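Local atomic coordinates of reducing-end xylose-releasing exo-oligoxylanase Rex8A (Paenibacillus barcinonensis, PDB entry 6SUD), a protein that hydrolyses linear and branched xylooligosaccharides by releasing xylose from their reducing ends, and so takes part in the breakdown of xylan. Residues V67-M72 and G124-G129; E172-W177 and I187-F192; S193-H198 and E242-D247. The protein carries 1 engineered substitution. All coordinates share one frame; numbering follows the deposited sequence.

Following the chain from the N terminus, the three contacts come one after another, with neither nesting nor crossing. Contact 1 closes 51 residues, bringing the start of helix 69-81 against that of helix 127-144 beside both bound xyloses. Contact 2 closes nine residues, most of the small hairpin of strands 177-178 and 183-184. Contact 3 opens at S193, directly after F192, and returns past helices 200-209 and 215-232 at 242-247. In space they touch pairwise: P125 and P127 of contact 1 meet M176 of contact 2, D128 packs on Y197 of contact 3, and F192 lies against Y243. All belong to the family 8 glycosidase domain.

Contact 1 (V67-M72 and G124-G129); sequences VRSEGM and GPAPDG. With XYP (beta-D-xylopyranose), chain K; XYP (beta-D-xylopyranose), chain J.
S69 and E70 open one helix and G129 lies in the first turn of another, and the two backbones come so close that the CA atoms of E70 and G129 are 4.6 Å apart. G129 brings no side chain to this meeting; its CA lies 4.0 Å from S69 O, with S69 OG close by. That hydroxyl sits between its backbone N and carbonyl carbon (chi1 60°), which turns it to the second segment. There it bonds to a water, OG to water O 2.8 Å, and the same water accepts from A126 N. A single water bridges the two helix starts.

E70, the inferred proton donor, has CG anti to its backbone N (chi1 166°), and its extended chain carries the carboxylate between the two xyloses. OE1 accepts from O3 of xylose J at 2.7 Å and OE2 from O4 of the same sugar at 2.8 Å. From the other segment D128 OD2 accepts from O3 of xylose K at 2.6 Å, while A126 CB packs near O4 of that ring. R68 NH1 donates to O3 of xylose J, so both helix starts line the xylose pocket of this (alpha/alpha)6 barrel.

Strands 67-68 and 120-122, the outer members of a three-stranded antiparallel sheet, lead into helices 69-81 and 127-144. S69 and M72 pack on F133 of the latter helix, and M72 reaches L91 and Y94 of helix 85-99.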
loop_
_atom_site.group_PDB
_atom_site.type_symbol
_atom_site.label_atom_id
_atom_site.label_comp_id
_atom_site.label_asym_id
_atom_site.label_seq_id
_atom_site.Cartn_x
_atom_site.Cartn_y
_atom_site.Cartn_z
ATOM N N VAL A 67 2.498 -7.463 -15.021
ATOM C CA VAL A 67 3.123 -6.340 -14.270
ATOM C C VAL A 67 2.019 -5.320 -13.949
ATOM O O VAL A 67 1.356 -4.865 -14.870
ATOM C CB VAL A 67 4.279 -5.732 -15.084
ATOM C CG1 VAL A 67 4.878 -4.531 -14.384
ATOM C CG2 VAL A 67 5.372 -6.752 -15.372
ATOM N N ARG A 68 1.804 -5.029 -12.664
ATOM C CA ARG A 68 0.658 -4.209 -12.187
ATOM C C ARG A 68 1.191 -2.896 -11.632
ATOM O O ARG A 68 2.292 -2.906 -11.058
ATOM C CB ARG A 68 -0.134 -5.006 -11.152
ATOM C CG ARG A 68 -0.705 -6.284 -11.740
ATOM C CD ARG A 68 -1.500 -7.155 -10.806
ATOM N NE ARG A 68 -2.189 -8.100 -11.664
ATOM C CZ ARG A 68 -3.358 -8.660 -11.418
ATOM N NH1 ARG A 68 -3.992 -8.411 -10.282
ATOM N NH2 ARG A 68 -3.896 -9.448 -12.330
ATOM N N SER A 69 0.444 -1.802 -11.804
ATOM C CA SER A 69 0.863 -0.487 -11.275
ATOM C C SER A 69 0.971 -0.590 -9.748
ATOM O O SER A 69 1.830 0.085 -9.173
ATOM C CB SER A 69 -0.047 0.614 -11.729
ATOM O OG SER A 69 -1.376 0.384 -11.308
ATOM N N GLU A 70 0.144 -1.431 -9.119
ATOM C CA GLU A 70 0.259 -1.756 -7.669
ATOM C C GLU A 70 1.708 -2.182 -7.364
ATOM O O GLU A 70 2.359 -1.570 -6.488
ATOM C CB GLU A 70 -0.764 -2.846 -7.345
ATOM C CG GLU A 70 -0.577 -3.550 -6.003
ATOM C CD GLU A 70 -1.360 -4.851 -5.924
ATOM O OE1 GLU A 70 -0.998 -5.798 -6.666
ATOM O OE2 GLU A 70 -2.387 -4.897 -5.180
ATOM N N GLY A 71 2.186 -3.230 -8.039
ATOM C CA GLY A 71 3.497 -3.836 -7.731
ATOM C C GLY A 71 4.653 -2.919 -8.086
ATOM O O GLY A 71 5.622 -2.872 -7.315
ATOM N N MET A 72 4.552 -2.216 -9.209
ATOM C CA MET A 72 5.579 -1.230 -9.647
ATOM C C MET A 72 5.709 -0.146 -8.566
ATOM O O MET A 72 6.835 0.137 -8.123
ATOM C CB MET A 72 5.213 -0.606 -10.995
ATOM C CG MET A 72 5.221 -1.584 -12.158
ATOM S SD MET A 72 6.812 -2.435 -12.418
ATOM C CE MET A 72 7.870 -1.060 -12.848
ATOM N N GLY A 124 -7.165 1.228 -18.469
ATOM C CA GLY A 124 -7.754 1.754 -17.221
ATOM C C GLY A 124 -6.758 1.731 -16.063
ATOM O O GLY A 124 -5.981 0.796 -15.939
ATOM N N PRO A 125 -6.734 2.776 -15.208
ATOM C CA PRO A 125 -5.850 2.829 -14.045
ATOM C C PRO A 125 -6.429 2.253 -12.740
ATOM O O PRO A 125 -7.625 2.044 -12.641
ATOM C CB PRO A 125 -5.677 4.339 -13.908
ATOM C CG PRO A 125 -7.071 4.862 -14.184
ATOM C CD PRO A 125 -7.571 3.985 -15.315
ATOM N N ALA A 126 -5.545 2.031 -11.769
ATOM C CA ALA A 126 -5.846 1.577 -10.397
ATOM C C ALA A 126 -5.326 2.630 -9.422
ATOM O O ALA A 126 -4.121 2.719 -9.206
ATOM C CB ALA A 126 -5.217 0.229 -10.154
ATOM N N PRO A 127 -6.204 3.481 -8.848
ATOM C CA PRO A 127 -5.769 4.592 -7.998
ATOM C C PRO A 127 -4.777 4.262 -6.868
ATOM O O PRO A 127 -4.033 5.143 -6.513
ATOM C CB PRO A 127 -7.080 5.108 -7.377
ATOM C CG PRO A 127 -8.160 4.718 -8.359
ATOM C CD PRO A 127 -7.655 3.481 -9.073
ATOM N N ASP A 128 -4.760 3.041 -6.321
ATOM C CA ASP A 128 -3.768 2.704 -5.261
ATOM C C ASP A 128 -2.363 2.700 -5.874
ATOM O O ASP A 128 -1.360 2.854 -5.119
ATOM C CB ASP A 128 -4.057 1.386 -4.542
ATOM C CG ASP A 128 -4.138 0.156 -5.426
ATOM O OD1 ASP A 128 -4.495 0.290 -6.633
ATOM O OD2 ASP A 128 -3.861 -0.948 -4.889
ATOM N N GLY A 129 -2.273 2.508 -7.187
ATOM C CA GLY A 129 -0.999 2.647 -7.914
ATOM C C GLY A 129 -0.527 4.090 -7.886
ATOM O O GLY A 129 0.554 4.367 -7.332
HETATM O O1 XYP K . -5.806 -6.875 -8.675
HETATM C C1 XYP K . -5.631 -5.454 -8.481
HETATM C C2 XYP K . -5.575 -5.034 -7.010
HETATM C C3 XYP K . -5.514 -3.520 -6.854
HETATM C C4 XYP K . -4.806 -2.914 -8.060
HETATM C C5 XYP K . -3.784 -3.912 -8.593
HETATM O O2 XYP K . -6.675 -5.573 -6.267
HETATM O O3 XYP K . -4.854 -3.236 -5.609
HETATM O O4 XYP K . -5.772 -2.626 -9.075
HETATM O O5 XYP K . -4.400 -5.091 -9.108
HETATM O O1 XYP J . -3.759 -12.165 -5.926
HETATM C C1 XYP J . -3.765 -10.783 -5.546
HETATM C C2 XYP J . -3.239 -9.972 -6.728
HETATM C C3 XYP J . -3.194 -8.526 -6.315
HETATM C C4 XYP J . -4.585 -8.055 -5.953
HETATM C C5 XYP J . -5.195 -8.954 -4.886
HETATM O O2 XYP J . -1.918 -10.357 -7.160
HETATM O O3 XYP J . -2.674 -7.744 -7.390
HETATM O O4 XYP J . -4.453 -6.703 -5.500
HETATM O O5 XYP J . -5.109 -10.341 -5.260
HETATM O O HOH W 1 -2.724 2.648 -12.244
#

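Contact 2 (E172-W177 and I187-F192); sequences EGDPMW and IPELPF
E189 OE2 is held by two groups: the hydroxyl of Y106 and a water whose oxygen is 2.7 Å from OE2. The same water lies 2.8 Å from D174 OD2, so it spans the gap between the carboxylates of two residues that touch across the contact. It has more acceptors around it than protons to give, and probably cannot serve every one at once.

These loops flank the short antiparallel hairpin of strands 177-178 and 183-184, and the second makes a type I beta turn from I187 to L190. P188 takes the second position of that turn, where its phi of -54° fits well, and its ring is the main wedge between the segments. D174 CB comes to 3.4 Å from P188 O. P188 CB in turn packs against D174 O at 3.5 Å. Next along, P175 O lies 3.6 Å from P188 CA. The carbonyls of P175 and P188 both accept from the ammonium group of K185, which thereby ties the two loops together from outside the segments. Y109 OH bonds to D174 O.

M176 runs side by side with P188, the two side chains pointing the same way, and their CG atoms are 4.1 Å apart. Its chain is extended beyond CG (chi2 178°, chi3 175°), which carries the thioether past the proline and puts M176 CE 3.5 Å from P125 CB.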
loop_
_atom_site.group_PDB
_atom_site.type_symbol
_atom_site.label_atom_id
_atom_site.label_comp_id
_atom_site.label_asym_id
_atom_site.label_seq_id
_atom_site.Cartn_x
_atom_site.Cartn_y
_atom_site.Cartn_z
ATOM N N GLU A 172 -12.333 14.551 -21.357
ATOM C CA GLU A 172 -13.413 13.542 -21.195
ATOM C C GLU A 172 -13.180 12.641 -19.982
ATOM O O GLU A 172 -14.104 11.877 -19.656
ATOM C CB GLU A 172 -13.481 12.677 -22.444
ATOM C CG GLU A 172 -12.110 12.389 -23.010
ATOM C CD GLU A 172 -12.125 11.812 -24.411
ATOM O OE1 GLU A 172 -13.004 12.212 -25.208
ATOM O OE2 GLU A 172 -11.255 10.968 -24.700
ATOM N N GLY A 173 -12.033 12.741 -19.318
ATOM C CA GLY A 173 -11.679 11.821 -18.218
ATOM C C GLY A 173 -12.398 12.135 -16.914
ATOM O O GLY A 173 -13.322 12.976 -16.895
ATOM N N ASP A 174 -11.994 11.450 -15.846
ATOM C CA ASP A 174 -12.600 11.574 -14.499
ATOM C C ASP A 174 -11.494 11.574 -13.459
ATOM O O ASP A 174 -10.518 10.842 -13.604
ATOM C CB ASP A 174 -13.559 10.420 -14.195
ATOM C CG ASP A 174 -14.737 10.329 -15.148
ATOM O OD1 ASP A 174 -15.669 11.153 -15.010
ATOM O OD2 ASP A 174 -14.701 9.449 -16.034
ATOM N N PRO A 175 -11.638 12.357 -12.366
ATOM C CA PRO A 175 -10.652 12.346 -11.290
ATOM C C PRO A 175 -10.732 11.041 -10.487
ATOM O O PRO A 175 -11.713 10.306 -10.601
ATOM C CB PRO A 175 -11.036 13.555 -10.432
ATOM C CG PRO A 175 -12.526 13.716 -10.664
ATOM C CD PRO A 175 -12.762 13.273 -12.093
ATOM N N MET A 176 -9.692 10.769 -9.705
ATOM C CA MET A 176 -9.611 9.539 -8.877
ATOM C C MET A 176 -10.175 9.793 -7.484
ATOM O O MET A 176 -10.461 8.808 -6.775
ATOM C CB MET A 176 -8.168 9.048 -8.787
ATOM C CG MET A 176 -7.801 8.237 -9.992
ATOM S SD MET A 176 -6.091 7.721 -9.920
ATOM C CE MET A 176 -6.087 6.686 -11.383
ATOM N N TRP A 177 -10.375 11.061 -7.123
ATOM C CA TRP A 177 -11.066 11.447 -5.867
ATOM C C TRP A 177 -12.441 12.022 -6.218
ATOM O O TRP A 177 -12.526 12.757 -7.219
ATOM C CB TRP A 177 -10.214 12.431 -5.055
ATOM C CG TRP A 177 -9.244 11.752 -4.141
ATOM C CD1 TRP A 177 -9.361 11.599 -2.787
ATOM C CD2 TRP A 177 -8.015 11.102 -4.514
ATOM N NE1 TRP A 177 -8.288 10.898 -2.299
ATOM C CE2 TRP A 177 -7.444 10.592 -3.330
ATOM C CE3 TRP A 177 -7.332 10.917 -5.724
ATOM C CZ2 TRP A 177 -6.240 9.887 -3.331
ATOM C CZ3 TRP A 177 -6.137 10.230 -5.719
ATOM C CH2 TRP A 177 -5.603 9.721 -4.536
ATOM N N ILE A 187 -12.298 2.959 -9.177
ATOM C CA ILE A 187 -11.775 3.431 -10.498
ATOM C C ILE A 187 -12.419 4.785 -10.784
ATOM O O ILE A 187 -13.418 5.119 -10.175
ATOM C CB ILE A 187 -12.010 2.408 -11.631
ATOM C CG1 ILE A 187 -13.493 2.120 -11.881
ATOM C CG2 ILE A 187 -11.206 1.140 -11.366
ATOM C CD1 ILE A 187 -13.758 1.233 -13.089
ATOM N N PRO A 188 -11.848 5.615 -11.682
ATOM C CA PRO A 188 -12.369 6.970 -11.904
ATOM C C PRO A 188 -13.868 7.051 -12.255
ATOM O O PRO A 188 -14.505 8.043 -11.900
ATOM C CB PRO A 188 -11.506 7.477 -13.071
ATOM C CG PRO A 188 -10.209 6.703 -12.948
ATOM C CD PRO A 188 -10.628 5.335 -12.458
ATOM N N GLU A 189 -14.404 6.039 -12.948
ATOM C CA GLU A 189 -15.764 6.076 -13.546
ATOM C C GLU A 189 -16.848 5.673 -12.533
ATOM O O GLU A 189 -18.010 6.051 -12.774
ATOM C CB GLU A 189 -15.848 5.169 -14.776
ATOM C CG GLU A 189 -15.001 5.639 -15.942
ATOM C CD GLU A 189 -13.583 5.098 -16.009
ATOM O OE1 GLU A 189 -13.151 4.398 -15.051
ATOM O OE2 GLU A 189 -12.901 5.381 -17.025
ATOM N N LEU A 190 -16.522 4.934 -11.462
ATOM C CA LEU A 190 -17.556 4.274 -10.608
ATOM C C LEU A 190 -17.695 4.968 -9.251
ATOM O O LEU A 190 -16.705 5.353 -8.636
ATOM C CB LEU A 190 -17.209 2.788 -10.469
ATOM C CG LEU A 190 -17.243 1.993 -11.776
ATOM C CD1 LEU A 190 -16.949 0.520 -11.530
ATOM C CD2 LEU A 190 -18.582 2.154 -12.488
ATOM N N PRO A 191 -18.945 5.164 -8.754
ATOM C CA PRO A 191 -19.196 5.880 -7.505
ATOM C C PRO A 191 -19.176 4.968 -6.269
ATOM O O PRO A 191 -20.144 4.863 -5.551
ATOM C CB PRO A 191 -20.608 6.432 -7.738
ATOM C CG PRO A 191 -21.289 5.333 -8.522
ATOM C CD PRO A 191 -20.201 4.733 -9.391
ATOM N N PHE A 192 -18.069 4.273 -6.068
ATOM C CA PHE A 192 -17.809 3.570 -4.792
ATOM C C PHE A 192 -16.307 3.511 -4.598
ATOM O O PHE A 192 -15.546 3.974 -5.481
ATOM C CB PHE A 192 -18.457 2.184 -4.752
ATOM C CG PHE A 192 -17.981 1.199 -5.785
ATOM C CD1 PHE A 192 -16.868 0.402 -5.554
ATOM C CD2 PHE A 192 -18.678 1.030 -6.970
ATOM C CE1 PHE A 192 -16.451 -0.526 -6.490
ATOM C CE2 PHE A 192 -18.260 0.101 -7.910
ATOM C CZ PHE A 192 -17.151 -0.678 -7.668
HETATM O O HOH W 2 -12.703 8.087 -17.406
#

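Contact 3 (S193-H198 and E242-D247); sequences SDPSYH and EYANYD. With XYP (beta-D-xylopyranose), chain K.
S193 and A244 pair as a single antiparallel bridge, each using both backbone polar groups. S193 N donates to A244 O at 2.8 Å, and A244 N returns a bond of 2.9 Å to S193 O. Beside the bridge, P195 CG packs on A244 CB at 3.7 Å.

S193 OG accepts from H198 NE2 at 2.7 Å, in the imidazole plane, and also bonds I184 O; H198 ND1 is paired with S225. D194 forms an Asx turn that starts the 3-10 segment 195-197: with CG anti to the backbone N (chi1 -178°), OD1 accepts from S196 N at 3.2 Å by its anti lone pair and from S196 OG at 2.7 Å, above the carboxylate plane. E242 O, a second acceptor, stands 3.0 Å from D194 OD1 without bonding to it.

D194 OD2 lies at the edge of the Y243 ring, whose hydroxyl bonds H256. E242 OE2 accepts from the backbone N of D265, the inferred proton acceptor of the family 8 active site. D194 CB sits over the centre of the Y197 ring, and Y197 OH reaches to 3.6 Å from C3 of xylose K.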
loop_
_atom_site.group_PDB
_atom_site.type_symbol
_atom_site.label_atom_id
_atom_site.label_comp_id
_atom_site.label_asym_id
_atom_site.label_seq_id
_atom_site.Cartn_x
_atom_site.Cartn_y
_atom_site.Cartn_z
ATOM N N SER A 193 -15.912 2.952 -3.461
ATOM C CA SER A 193 -14.505 2.973 -3.012
ATOM C C SER A 193 -14.024 1.563 -2.686
ATOM O O SER A 193 -14.761 0.582 -2.890
ATOM C CB SER A 193 -14.343 3.913 -1.857
ATOM O OG SER A 193 -12.976 4.260 -1.696
ATOM N N ASP A 194 -12.772 1.506 -2.259
ATOM C CA ASP A 194 -12.045 0.296 -1.804
ATOM C C ASP A 194 -11.312 0.729 -0.544
ATOM O O ASP A 194 -10.371 1.503 -0.660
ATOM C CB ASP A 194 -11.109 -0.183 -2.915
ATOM C CG ASP A 194 -10.335 -1.444 -2.601
ATOM O OD1 ASP A 194 -9.896 -1.600 -1.441
ATOM O OD2 ASP A 194 -10.186 -2.248 -3.521
ATOM N N PRO A 195 -11.740 0.339 0.679
ATOM C CA PRO A 195 -11.116 0.845 1.909
ATOM C C PRO A 195 -9.588 0.701 2.000
ATOM O O PRO A 195 -8.960 1.512 2.601
ATOM C CB PRO A 195 -11.786 0.005 3.006
ATOM C CG PRO A 195 -13.134 -0.353 2.428
ATOM C CD PRO A 195 -12.893 -0.536 0.941
ATOM N N SER A 196 -9.008 -0.308 1.371
ATOM C CA SER A 196 -7.539 -0.545 1.384
ATOM C C SER A 196 -6.805 0.547 0.585
ATOM O O SER A 196 -5.580 0.674 0.734
ATOM C CB SER A 196 -7.238 -1.920 0.863
ATOM O OG SER A 196 -7.389 -1.928 -0.544
ATOM N N TYR A 197 -7.513 1.301 -0.250
ATOM C CA TYR A 197 -6.919 2.401 -1.057
ATOM C C TYR A 197 -6.749 3.680 -0.224
ATOM O O TYR A 197 -6.086 4.610 -0.725
ATOM C CB TYR A 197 -7.807 2.720 -2.261
ATOM C CG TYR A 197 -7.832 1.714 -3.386
ATOM C CD1 TYR A 197 -7.316 0.435 -3.273
ATOM C CD2 TYR A 197 -8.427 2.052 -4.587
ATOM C CE1 TYR A 197 -7.373 -0.465 -4.327
ATOM C CE2 TYR A 197 -8.497 1.169 -5.653
ATOM C CZ TYR A 197 -7.970 -0.105 -5.524
ATOM O OH TYR A 197 -8.028 -0.978 -6.583
ATOM N N HIS A 198 -7.345 3.758 0.969
ATOM C CA HIS A 198 -7.376 4.988 1.805
ATOM C C HIS A 198 -6.103 5.099 2.638
ATOM O O HIS A 198 -5.913 4.305 3.566
ATOM C CB HIS A 198 -8.631 5.048 2.684
ATOM C CG HIS A 198 -9.861 5.234 1.873
ATOM N ND1 HIS A 198 -10.569 6.432 1.844
ATOM C CD2 HIS A 198 -10.454 4.411 0.976
ATOM C CE1 HIS A 198 -11.578 6.292 1.004
ATOM N NE2 HIS A 198 -11.535 5.050 0.478
ATOM N N GLU A 242 -13.706 -5.669 0.662
ATOM C CA GLU A 242 -12.760 -5.291 -0.420
ATOM C C GLU A 242 -13.271 -4.001 -1.075
ATOM O O GLU A 242 -12.479 -3.058 -1.173
ATOM C CB GLU A 242 -12.544 -6.448 -1.389
ATOM C CG GLU A 242 -11.713 -7.552 -0.763
ATOM C CD GLU A 242 -11.348 -8.680 -1.703
ATOM O OE1 GLU A 242 -12.271 -9.458 -2.082
ATOM O OE2 GLU A 242 -10.146 -8.762 -2.067
ATOM N N TYR A 243 -14.541 -3.955 -1.491
ATOM C CA TYR A 243 -15.151 -2.722 -2.067
ATOM C C TYR A 243 -16.258 -2.246 -1.139
ATOM O O TYR A 243 -17.036 -3.061 -0.632
ATOM C CB TYR A 243 -15.786 -2.937 -3.443
ATOM C CG TYR A 243 -14.896 -3.472 -4.540
ATOM C CD1 TYR A 243 -13.510 -3.483 -4.449
ATOM C CD2 TYR A 243 -15.461 -3.951 -5.711
ATOM C CE1 TYR A 243 -12.717 -3.992 -5.473
ATOM C CE2 TYR A 243 -14.688 -4.453 -6.743
ATOM C CZ TYR A 243 -13.311 -4.475 -6.630
ATOM O OH TYR A 243 -12.559 -4.976 -7.658
ATOM N N ALA A 244 -16.337 -0.929 -0.951
ATOM C CA ALA A 244 -17.320 -0.305 -0.042
ATOM C C ALA A 244 -17.944 0.912 -0.717
ATOM O O ALA A 244 -17.244 1.598 -1.468
ATOM C CB ALA A 244 -16.658 0.075 1.255
ATOM N N ASN A 245 -19.224 1.145 -0.430
ATOM C CA ASN A 245 -19.945 2.399 -0.755
ATOM C C ASN A 245 -19.291 3.576 -0.020
ATOM O O ASN A 245 -18.527 3.350 0.948
ATOM C CB ASN A 245 -21.422 2.259 -0.387
ATOM C CG ASN A 245 -22.107 1.182 -1.197
ATOM O OD1 ASN A 245 -21.955 1.146 -2.410
ATOM N ND2 ASN A 245 -22.847 0.302 -0.546
ATOM N N TYR A 246 -19.626 4.802 -0.429
ATOM C CA TYR A 246 -19.109 6.049 0.182
ATOM C C TYR A 246 -19.538 6.122 1.651
ATOM O O TYR A 246 -18.865 6.831 2.412
ATOM C CB TYR A 246 -19.576 7.272 -0.613
ATOM C CG TYR A 246 -18.931 7.452 -1.968
ATOM C CD1 TYR A 246 -17.610 7.095 -2.202
ATOM C CD2 TYR A 246 -19.632 8.023 -3.019
ATOM C CE1 TYR A 246 -17.015 7.267 -3.446
ATOM C CE2 TYR A 246 -19.049 8.212 -4.264
ATOM C CZ TYR A 246 -17.736 7.832 -4.482
ATOM O OH TYR A 246 -17.156 8.039 -5.704
ATOM N N ASP A 247 -20.609 5.410 2.033
ATOM C CA ASP A 247 -21.155 5.385 3.418
ATOM C C ASP A 247 -20.482 4.279 4.250
ATOM O O ASP A 247 -20.812 4.169 5.448
ATOM C CB ASP A 247 -22.684 5.256 3.407
ATOM C CG ASP A 247 -23.249 3.898 3.013
ATOM O OD1 ASP A 247 -22.460 2.952 2.794
ATOM O OD2 ASP A 247 -24.502 3.782 2.952
HETATM O O1 XYP K . -5.806 -6.875 -8.675
HETATM C C1 XYP K . -5.631 -5.454 -8.481
HETATM C C2 XYP K . -5.575 -5.034 -7.010
HETATM C C3 XYP K . -5.514 -3.520 -6.854
HETATM C C4 XYP K . -4.806 -2.914 -8.060
HETATM C C5 XYP K . -3.784 -3.912 -8.593
HETATM O O2 XYP K . -6.675 -5.573 -6.267
HETATM O O3 XYP K . -4.854 -3.236 -5.609
HETATM O O4 XYP K . -5.772 -2.626 -9.075
HETATM O O5 XYP K . -4.400 -5.091 -9.108
#